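Local structure of oxetanocin-like protein (Pyrococcus furiosus, 1XX7) at residues A[15-29]-A[75-87]. The protein probably hydrolyses 2'-deoxyribonucleoside 5'-phosphates to the deoxynucleoside and phosphate, as a metal-dependent homodimeric phosphohydrolase of the HD-domain family. Residues are numbered along the deposited sequence; the frame is centred on the assembly and turned at random.
With NI (nickel (II) ion), chain G.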
ATOM      1  N   LEU A  15     -23.532  -0.536   0.164  1.00 25.91           N
ATOM      2  CA  LEU A  15     -23.207  -1.920   0.484  1.00 25.92           C
ATOM      3  C   LEU A  15     -22.251  -2.572  -0.516  1.00 25.27           C
ATOM      4  O   LEU A  15     -21.257  -3.123  -0.114  1.00 19.62           O
ATOM      5  CB  LEU A  15     -24.467  -2.755   0.597  1.00 32.19           C
ATOM      6  CG  LEU A  15     -24.180  -4.107   1.265  1.00 36.94           C
ATOM      7  CD1 LEU A  15     -24.025  -3.899   2.785  1.00 41.28           C
ATOM      8  CD2 LEU A  15     -25.233  -5.059   0.997  1.00 38.86           C
ATOM      9  N   ALA A  16     -22.590  -2.555  -1.807  1.00 23.40           N
ATOM     10  CA  ALA A  16     -21.682  -3.017  -2.858  1.00 24.83           C
ATOM     11  C   ALA A  16     -20.308  -2.299  -2.875  1.00 23.28           C
ATOM     12  O   ALA A  16     -19.290  -2.886  -3.246  1.00 24.88           O
ATOM     13  CB  ALA A  16     -22.369  -2.874  -4.279  1.00 21.39           C
ATOM     14  N   GLY A  17     -20.289  -1.021  -2.543  1.00 20.39           N
ATOM     15  CA  GLY A  17     -19.032  -0.297  -2.376  1.00 19.09           C
ATOM     16  C   GLY A  17     -18.106  -0.893  -1.313  1.00 14.16           C
ATOM     17  O   GLY A  17     -16.907  -0.794  -1.418  1.00 19.61           O
ATOM     18  N   LYS A  18     -18.666  -1.521  -0.298  1.00 14.86           N
ATOM     19  CA  LYS A  18     -17.870  -2.237   0.695  1.00 19.44           C
ATOM     20  C   LYS A  18     -16.951  -3.336   0.095  1.00 18.26           C
ATOM     21  O   LYS A  18     -15.796  -3.528   0.542  1.00 16.98           O
ATOM     22  CB  LYS A  18     -18.778  -2.800   1.755  1.00 17.96           C
ATOM     23  CG  LYS A  18     -19.350  -1.795   2.700  1.00 20.20           C
ATOM     24  CD  LYS A  18     -20.204  -2.576   3.734  1.00 24.38           C
ATOM     25  CE  LYS A  18     -20.941  -1.747   4.802  1.00 28.27           C
ATOM     26  NZ  LYS A  18     -20.309  -0.437   4.909  1.00 31.65           N
ATOM     27  N   LEU A  19     -17.442  -3.987  -0.963  1.00 18.54           N
ATOM     28  CA  LEU A  19     -16.648  -4.962  -1.705  1.00 16.90           C
ATOM     29  C   LEU A  19     -15.455  -4.386  -2.377  1.00 16.20           C
ATOM     30  O   LEU A  19     -14.556  -5.145  -2.724  1.00 13.03           O
ATOM     31  CB  LEU A  19     -17.473  -5.686  -2.772  1.00 18.97           C
ATOM     32  CG  LEU A  19     -18.682  -6.504  -2.334  1.00 21.58           C
ATOM     33  CD1 LEU A  19     -19.139  -7.410  -3.504  1.00 21.71           C
ATOM     34  CD2 LEU A  19     -18.396  -7.307  -1.137  1.00 21.39           C
ATOM     35  N   LYS A  20     -15.423  -3.051  -2.584  1.00 15.41           N
ATOM     36  CA  LYS A  20     -14.232  -2.427  -3.173  1.00 15.02           C
ATOM     37  C   LYS A  20     -13.065  -2.416  -2.198  1.00 11.28           C
ATOM     38  O   LYS A  20     -11.919  -2.317  -2.608  1.00 14.80           O
ATOM     39  CB  LYS A  20     -14.477  -1.010  -3.658  1.00 14.53           C
ATOM     40  CG  LYS A  20     -15.512  -0.895  -4.788  1.00 12.92           C
ATOM     41  CD  LYS A  20     -15.579   0.555  -5.247  1.00 14.45           C
ATOM     42  CE  LYS A  20     -16.756   0.878  -6.183  1.00 14.14           C
ATOM     43  NZ  LYS A  20     -16.551   2.259  -6.790  1.00 12.44           N
ATOM     44  N   ARG A  21     -13.374  -2.497  -0.931  1.00 14.93           N
ATOM     45  CA  ARG A  21     -12.391  -2.335   0.136  1.00 21.48           C
ATOM     46  C   ARG A  21     -12.089  -3.634   0.879  1.00 21.04           C
ATOM     47  O   ARG A  21     -11.000  -3.772   1.388  1.00 25.12           O
ATOM     48  CB  ARG A  21     -12.875  -1.282   1.107  1.00 21.79           C
ATOM     49  CG  ARG A  21     -13.100  -0.013   0.376  1.00 26.05           C
ATOM     50  CD  ARG A  21     -13.306   1.117   1.277  1.00 28.11           C
ATOM     51  NE  ARG A  21     -14.480   0.978   2.107  1.00 25.38           N
ATOM     52  CZ  ARG A  21     -15.720   1.284   1.751  1.00 31.75           C
ATOM     53  NH1 ARG A  21     -16.021   1.677   0.527  1.00 35.26           N
ATOM     54  NH2 ARG A  21     -16.695   1.143   2.633  1.00 37.76           N
ATOM     55  N   ILE A  22     -13.048  -4.559   0.911  1.00 16.68           N
ATOM     56  CA  ILE A  22     -12.881  -5.840   1.593  1.00 23.73           C
ATOM     57  C   ILE A  22     -11.889  -6.738   0.815  1.00 20.07           C
ATOM     58  O   ILE A  22     -12.056  -6.963  -0.384  1.00 24.01           O
ATOM     59  CB  ILE A  22     -14.291  -6.509   1.852  1.00 27.46           C
ATOM     60  CG1 ILE A  22     -15.028  -5.710   2.930  1.00 26.15           C
ATOM     61  CG2 ILE A  22     -14.159  -7.956   2.317  1.00 30.83           C
ATOM     62  CD1 ILE A  22     -16.565  -5.930   2.977  1.00 25.18           C
ATOM     63  N   PRO A  23     -10.779  -7.145   1.467  1.00 22.29           N
ATOM     64  CA  PRO A  23      -9.814  -7.988   0.760  1.00 19.71           C
ATOM     65  C   PRO A  23     -10.244  -9.472   0.620  1.00 17.82           C
ATOM     66  O   PRO A  23     -11.030 -10.041   1.403  1.00 13.45           O
ATOM     67  CB  PRO A  23      -8.505  -7.838   1.579  1.00 17.74           C
ATOM     68  CG  PRO A  23      -8.917  -7.377   2.881  1.00 22.50           C
ATOM     69  CD  PRO A  23     -10.316  -6.817   2.839  1.00 23.24           C
ATOM     70  N   ARG A  24      -9.778 -10.039  -0.463  1.00 18.49           N
ATOM     71  CA  ARG A  24      -9.774 -11.453  -0.628  1.00 20.38           C
ATOM     72  C   ARG A  24      -8.694 -12.033   0.370  1.00 18.71           C
ATOM     73  O   ARG A  24      -7.452 -11.904   0.140  1.00 16.54           O
ATOM     74  CB  ARG A  24      -9.459 -11.728  -2.095  1.00 15.60           C
ATOM     75  CG  ARG A  24     -10.592 -11.293  -3.013  1.00 16.81           C
ATOM     76  CD  ARG A  24     -11.614 -12.433  -3.198  1.00 17.02           C
ATOM     77  NE  ARG A  24     -11.044 -13.495  -4.044  1.00 19.02           N
ATOM     78  CZ  ARG A  24     -11.517 -14.751  -4.160  1.00 20.42           C
ATOM     79  NH1 ARG A  24     -10.910 -15.617  -4.967  1.00 18.37           N
ATOM     80  NH2 ARG A  24     -12.575 -15.151  -3.464  1.00 21.81           N
ATOM     81  N   MET A  25      -9.189 -12.640   1.453  1.00 20.74           N
ATOM     82  CA  MET A  25      -8.376 -12.956   2.653  1.00 25.22           C
ATOM     83  C   MET A  25      -7.351 -14.062   2.448  1.00 20.54           C
ATOM     84  O   MET A  25      -6.260 -13.992   2.997  1.00 21.18           O
ATOM     85  CB  MET A  25      -9.267 -13.284   3.869  1.00 28.01           C
ATOM     86  CG  MET A  25      -9.881 -12.052   4.524  1.00 34.93           C
ATOM     87  SD  MET A  25      -8.720 -10.898   5.388  1.00 40.07           S
ATOM     88  CE  MET A  25      -7.537 -11.993   5.983  1.00 32.60           C
ATOM     89  N   GLY A  26      -7.698 -15.054   1.648  1.00 23.45           N
ATOM     90  CA  GLY A  26      -6.770 -16.119   1.265  1.00 22.49           C
ATOM     91  C   GLY A  26      -5.409 -15.558   0.832  1.00 23.32           C
ATOM     92  O   GLY A  26      -4.375 -15.932   1.381  1.00 24.17           O
ATOM     93  N   TRP A  27      -5.410 -14.612  -0.110  1.00 21.05           N
ATOM     94  CA  TRP A  27      -4.143 -13.990  -0.561  1.00 20.38           C
ATOM     95  C   TRP A  27      -3.433 -13.297   0.623  1.00 19.04           C
ATOM     96  O   TRP A  27      -2.238 -13.454   0.826  1.00 17.69           O
ATOM     97  CB  TRP A  27      -4.369 -12.987  -1.714  1.00 17.99           C
ATOM     98  CG  TRP A  27      -5.292 -13.478  -2.827  1.00 17.24           C
ATOM     99  CD1 TRP A  27      -6.419 -12.862  -3.269  1.00 15.98           C
ATOM    100  CD2 TRP A  27      -5.159 -14.691  -3.618  1.00 19.46           C
ATOM    101  NE1 TRP A  27      -7.002 -13.602  -4.259  1.00 20.35           N
ATOM    102  CE2 TRP A  27      -6.245 -14.714  -4.519  1.00 17.31           C
ATOM    103  CE3 TRP A  27      -4.223 -15.750  -3.649  1.00 18.88           C
ATOM    104  CZ2 TRP A  27      -6.446 -15.763  -5.446  1.00 19.51           C
ATOM    105  CZ3 TRP A  27      -4.420 -16.812  -4.592  1.00 18.64           C
ATOM    106  CH2 TRP A  27      -5.535 -16.811  -5.455  1.00 18.65           C
ATOM    107  N   LEU A  28      -4.203 -12.551   1.395  1.00 17.39           N
ATOM    108  CA  LEU A  28      -3.667 -11.630   2.348  1.00 21.46           C
ATOM    109  C   LEU A  28      -2.932 -12.366   3.455  1.00 22.08           C
ATOM    110  O   LEU A  28      -1.809 -11.997   3.849  1.00 19.81           O
ATOM    111  CB  LEU A  28      -4.815 -10.768   2.873  1.00 24.72           C
ATOM    112  CG  LEU A  28      -4.651  -9.700   3.935  1.00 27.58           C
ATOM    113  CD1 LEU A  28      -5.844  -8.743   3.968  1.00 24.69           C
ATOM    114  CD2 LEU A  28      -4.466 -10.380   5.298  1.00 30.58           C
ATOM    115  N   ILE A  29      -3.554 -13.439   3.902  1.00 24.40           N
ATOM    116  CA  ILE A  29      -2.997 -14.305   4.903  1.00 28.46           C
ATOM    117  C   ILE A  29      -1.747 -15.082   4.412  1.00 28.01           C
ATOM    118  O   ILE A  29      -0.875 -15.379   5.204  1.00 27.15           O
ATOM    119  CB  ILE A  29      -4.088 -15.258   5.448  1.00 32.64           C
ATOM    120  CG1 ILE A  29      -5.148 -14.419   6.191  1.00 33.07           C
ATOM    121  CG2 ILE A  29      -3.472 -16.263   6.415  1.00 36.26           C
ATOM    122  CD1 ILE A  29      -6.375 -15.116   6.540  1.00 34.26           C
ATOM    123  N   HIS A  75     -22.999 -12.947  -6.296  1.00 21.32           N
ATOM    124  CA  HIS A  75     -22.620 -14.190  -5.631  1.00 22.98           C
ATOM    125  C   HIS A  75     -21.768 -14.031  -4.347  1.00 26.29           C
ATOM    126  O   HIS A  75     -21.891 -14.848  -3.428  1.00 22.20           O
ATOM    127  CB  HIS A  75     -22.007 -15.156  -6.614  1.00 20.52           C
ATOM    128  CG  HIS A  75     -20.540 -15.008  -6.755  1.00 23.61           C
ATOM    129  ND1 HIS A  75     -19.968 -14.033  -7.535  1.00 24.36           N
ATOM    130  CD2 HIS A  75     -19.522 -15.682  -6.178  1.00 23.36           C
ATOM    131  CE1 HIS A  75     -18.654 -14.108  -7.435  1.00 25.38           C
ATOM    132  NE2 HIS A  75     -18.355 -15.110  -6.632  1.00 26.11           N
ATOM    133  N   ASP A  76     -20.955 -12.970  -4.264  1.00 25.44           N
ATOM    134  CA  ASP A  76     -20.138 -12.699  -3.081  1.00 20.55           C
ATOM    135  C   ASP A  76     -20.560 -11.401  -2.391  1.00 22.40           C
ATOM    136  O   ASP A  76     -19.860 -10.927  -1.502  1.00 20.47           O
ATOM    137  CB  ASP A  76     -18.664 -12.632  -3.458  1.00 22.53           C
ATOM    138  CG  ASP A  76     -18.038 -14.004  -3.612  1.00 24.12           C
ATOM    139  OD1 ASP A  76     -18.676 -14.997  -3.260  1.00 26.91           O
ATOM    140  OD2 ASP A  76     -16.888 -14.107  -4.082  1.00 26.55           O
ATOM    141  N   LEU A  77     -21.738 -10.876  -2.744  1.00 17.43           N
ATOM    142  CA  LEU A  77     -22.210  -9.626  -2.179  1.00 22.80           C
ATOM    143  C   LEU A  77     -22.526  -9.707  -0.666  1.00 27.32           C
ATOM    144  O   LEU A  77     -22.409  -8.704   0.052  1.00 25.26           O
ATOM    145  CB  LEU A  77     -23.439  -9.178  -2.942  1.00 26.03           C
ATOM    146  CG  LEU A  77     -23.976  -7.770  -2.727  1.00 30.45           C
ATOM    147  CD1 LEU A  77     -22.857  -6.661  -2.705  1.00 29.95           C
ATOM    148  CD2 LEU A  77     -24.999  -7.520  -3.839  1.00 32.06           C
ATOM    149  N   GLY A  78     -22.901 -10.903  -0.194  1.00 23.92           N
ATOM    150  CA  GLY A  78     -23.052 -11.164   1.231  1.00 25.38           C
ATOM    151  C   GLY A  78     -21.769 -10.963   2.050  1.00 22.90           C
ATOM    152  O   GLY A  78     -21.830 -10.770   3.278  1.00 19.81           O
ATOM    153  N   GLU A  79     -20.623 -10.985   1.363  1.00 22.19           N
ATOM    154  CA  GLU A  79     -19.336 -10.714   1.987  1.00 23.99           C
ATOM    155  C   GLU A  79     -19.149  -9.242   2.355  1.00 24.20           C
ATOM    156  O   GLU A  79     -18.309  -8.928   3.182  1.00 24.71           O
ATOM    157  CB  GLU A  79     -18.181 -11.232   1.105  1.00 25.72           C
ATOM    158  CG  GLU A  79     -18.324 -12.718   0.858  1.00 22.31           C
ATOM    159  CD  GLU A  79     -17.140 -13.395   0.195  1.00 23.51           C
ATOM    160  OE1 GLU A  79     -16.266 -12.735  -0.427  1.00 25.48           O
ATOM    161  OE2 GLU A  79     -17.122 -14.630   0.272  1.00 19.21           O
ATOM    162  N   ALA A  80     -19.953  -8.350   1.764  1.00 21.97           N
ATOM    163  CA  ALA A  80     -20.022  -6.968   2.189  1.00 19.53           C
ATOM    164  C   ALA A  80     -20.343  -6.858   3.664  1.00 16.67           C
ATOM    165  O   ALA A  80     -19.871  -5.958   4.330  1.00 22.06           O
ATOM    166  CB  ALA A  80     -21.061  -6.175   1.352  1.00 18.48           C
ATOM    167  N   ILE A  81     -21.126  -7.796   4.159  1.00 18.44           N
ATOM    168  CA  ILE A  81     -21.521  -7.900   5.579  1.00 21.12           C
ATOM    169  C   ILE A  81     -20.646  -8.876   6.396  1.00 20.50           C
ATOM    170  O   ILE A  81     -20.200  -8.565   7.494  1.00 23.28           O
ATOM    171  CB  ILE A  81     -23.036  -8.303   5.610  1.00 23.84           C
ATOM    172  CG1 ILE A  81     -23.793  -7.343   4.670  1.00 27.85           C
ATOM    173  CG2 ILE A  81     -23.592  -8.305   7.008  1.00 25.07           C
ATOM    174  CD1 ILE A  81     -25.228  -7.210   4.897  1.00 34.01           C
ATOM    175  N   ILE A  82     -20.376 -10.038   5.819  1.00 25.42           N
ATOM    176  CA  ILE A  82     -19.722 -11.167   6.509  1.00 24.84           C
ATOM    177  C   ILE A  82     -18.186 -11.137   6.387  1.00 26.12           C
ATOM    178  O   ILE A  82     -17.496 -11.757   7.200  1.00 24.47           O
ATOM    179  CB  ILE A  82     -20.250 -12.512   5.931  1.00 23.95           C
ATOM    180  CG1 ILE A  82     -21.762 -12.683   6.193  1.00 25.24           C
ATOM    181  CG2 ILE A  82     -19.436 -13.737   6.434  1.00 24.01           C
ATOM    182  CD1 ILE A  82     -22.195 -12.461   7.648  1.00 26.20           C
ATOM    183  N   THR A  83     -17.677 -10.378   5.401  1.00 24.36           N
ATOM    184  CA  THR A  83     -16.274 -10.442   4.919  1.00 23.51           C
ATOM    185  C   THR A  83     -16.010 -11.766   4.207  1.00 23.22           C
ATOM    186  O   THR A  83     -16.851 -12.650   4.196  1.00 22.96           O
ATOM    187  CB  THR A  83     -15.177 -10.227   6.015  1.00 22.38           C
ATOM    188  OG1 THR A  83     -15.079 -11.391   6.867  1.00 23.18           O
ATOM    189  CG2 THR A  83     -15.499  -8.993   6.837  1.00 25.44           C
ATOM    190  N   ASP A  84     -14.836 -11.853   3.586  1.00 21.24           N
ATOM    191  CA  ASP A  84     -14.425 -13.016   2.868  1.00 24.02           C
ATOM    192  C   ASP A  84     -13.724 -13.967   3.876  1.00 25.11           C
ATOM    193  O   ASP A  84     -12.538 -13.878   4.097  1.00 28.81           O
ATOM    194  CB  ASP A  84     -13.472 -12.600   1.736  1.00 24.35           C
ATOM    195  CG  ASP A  84     -13.031 -13.761   0.891  1.00 24.85           C
ATOM    196  OD1 ASP A  84     -13.758 -14.771   0.839  1.00 26.02           O
ATOM    197  OD2 ASP A  84     -11.941 -13.690   0.304  1.00 27.19           O
ATOM    198  N   LEU A  85     -14.472 -14.872   4.477  1.00 23.96           N
ATOM    199  CA  LEU A  85     -13.900 -15.784   5.449  1.00 25.11           C
ATOM    200  C   LEU A  85     -12.935 -16.771   4.766  1.00 23.20           C
ATOM    201  O   LEU A  85     -13.290 -17.431   3.773  1.00 22.97           O
ATOM    202  CB  LEU A  85     -14.993 -16.503   6.242  1.00 29.06           C
ATOM    203  CG  LEU A  85     -15.891 -15.536   7.017  1.00 31.90           C
ATOM    204  CD1 LEU A  85     -17.014 -16.283   7.739  1.00 34.73           C
ATOM    205  CD2 LEU A  85     -15.099 -14.703   7.994  1.00 32.15           C
ATOM    206  N   PRO A  86     -11.680 -16.811   5.256  1.00 23.25           N
ATOM    207  CA  PRO A  86     -10.713 -17.753   4.688  1.00 24.89           C
ATOM    208  C   PRO A  86     -11.038 -19.182   5.094  1.00 27.73           C
ATOM    209  O   PRO A  86     -11.906 -19.409   5.971  1.00 22.86           O
ATOM    210  CB  PRO A  86      -9.364 -17.281   5.279  1.00 23.44           C
ATOM    211  CG  PRO A  86      -9.730 -16.532   6.555  1.00 23.94           C
ATOM    212  CD  PRO A  86     -11.107 -15.997   6.358  1.00 20.73           C
ATOM    213  N   LEU A  87     -10.345 -20.134   4.474  1.00 29.13           N
ATOM    214  CA  LEU A  87     -10.566 -21.555   4.762  1.00 30.40           C
ATOM    215  C   LEU A  87     -10.382 -21.873   6.236  1.00 27.11           C
ATOM    216  O   LEU A  87     -11.116 -22.677   6.786  1.00 32.73           O
ATOM    217  CB  LEU A  87      -9.623 -22.415   3.927  1.00 30.14           C
ATOM    218  CG  LEU A  87      -9.934 -22.470   2.437  1.00 34.43           C
ATOM    219  CD1 LEU A  87      -8.649 -22.746   1.622  1.00 37.65           C
ATOM    220  CD2 LEU A  87     -10.994 -23.532   2.130  1.00 33.33           C
TER
HETATM  221 NI    NI G 201     -16.353 -15.576  -5.547  1.00 32.09          NI
HETATM  222  O   HOH W   1     -12.443  -9.989   3.828  1.00 19.84           O
HETATM  223  O   HOH W   2     -14.808 -13.701  -2.483  1.00 24.08           O
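D76 OD2 and R24 NH2 share a water, which accepts from NH2 at 2.8 Å and donates to OD2 at 2.7 Å; D76 OD2 also binds the nickel ion. The same water donates to E79 OE1, so the arginine reaches the metal ligand at second hand. Bends at chi2 and chi3 (-89° and -72°) fold the R24 chain back past D84, with CD 3.7 Å from D84 OD2. R24 also holds E36 through a salt bridge at NE; its guanidinium plane lies nearly parallel to the D84 carboxylate, but D84 OD2 sits well off that plane and offers charge alone. What D84 OD2 does accept is M25 N, at 3.2 Å, on the anti side but 35° out of the carboxylate plane; M25 opens helix 25-30, and R24 is its N-cap residue. A second water joins P23 O to D84 N. H75 NE2 binds the nickel beside D76 OD2, the adjacent His-Asp pair that names the HD domain, and H41 and D132 complete the site. Farther along, A80 CB sits against L15, 3.7 Å from its CG, and L19 CD2 touches the backbone of A80, 3.5 Å from A80 N. L19 and L77 cross at about a right angle. Toward the other end, I29 CD1 presses on P86 CG at 3.6 Å, while P86 also packs on T83 of a second subunit.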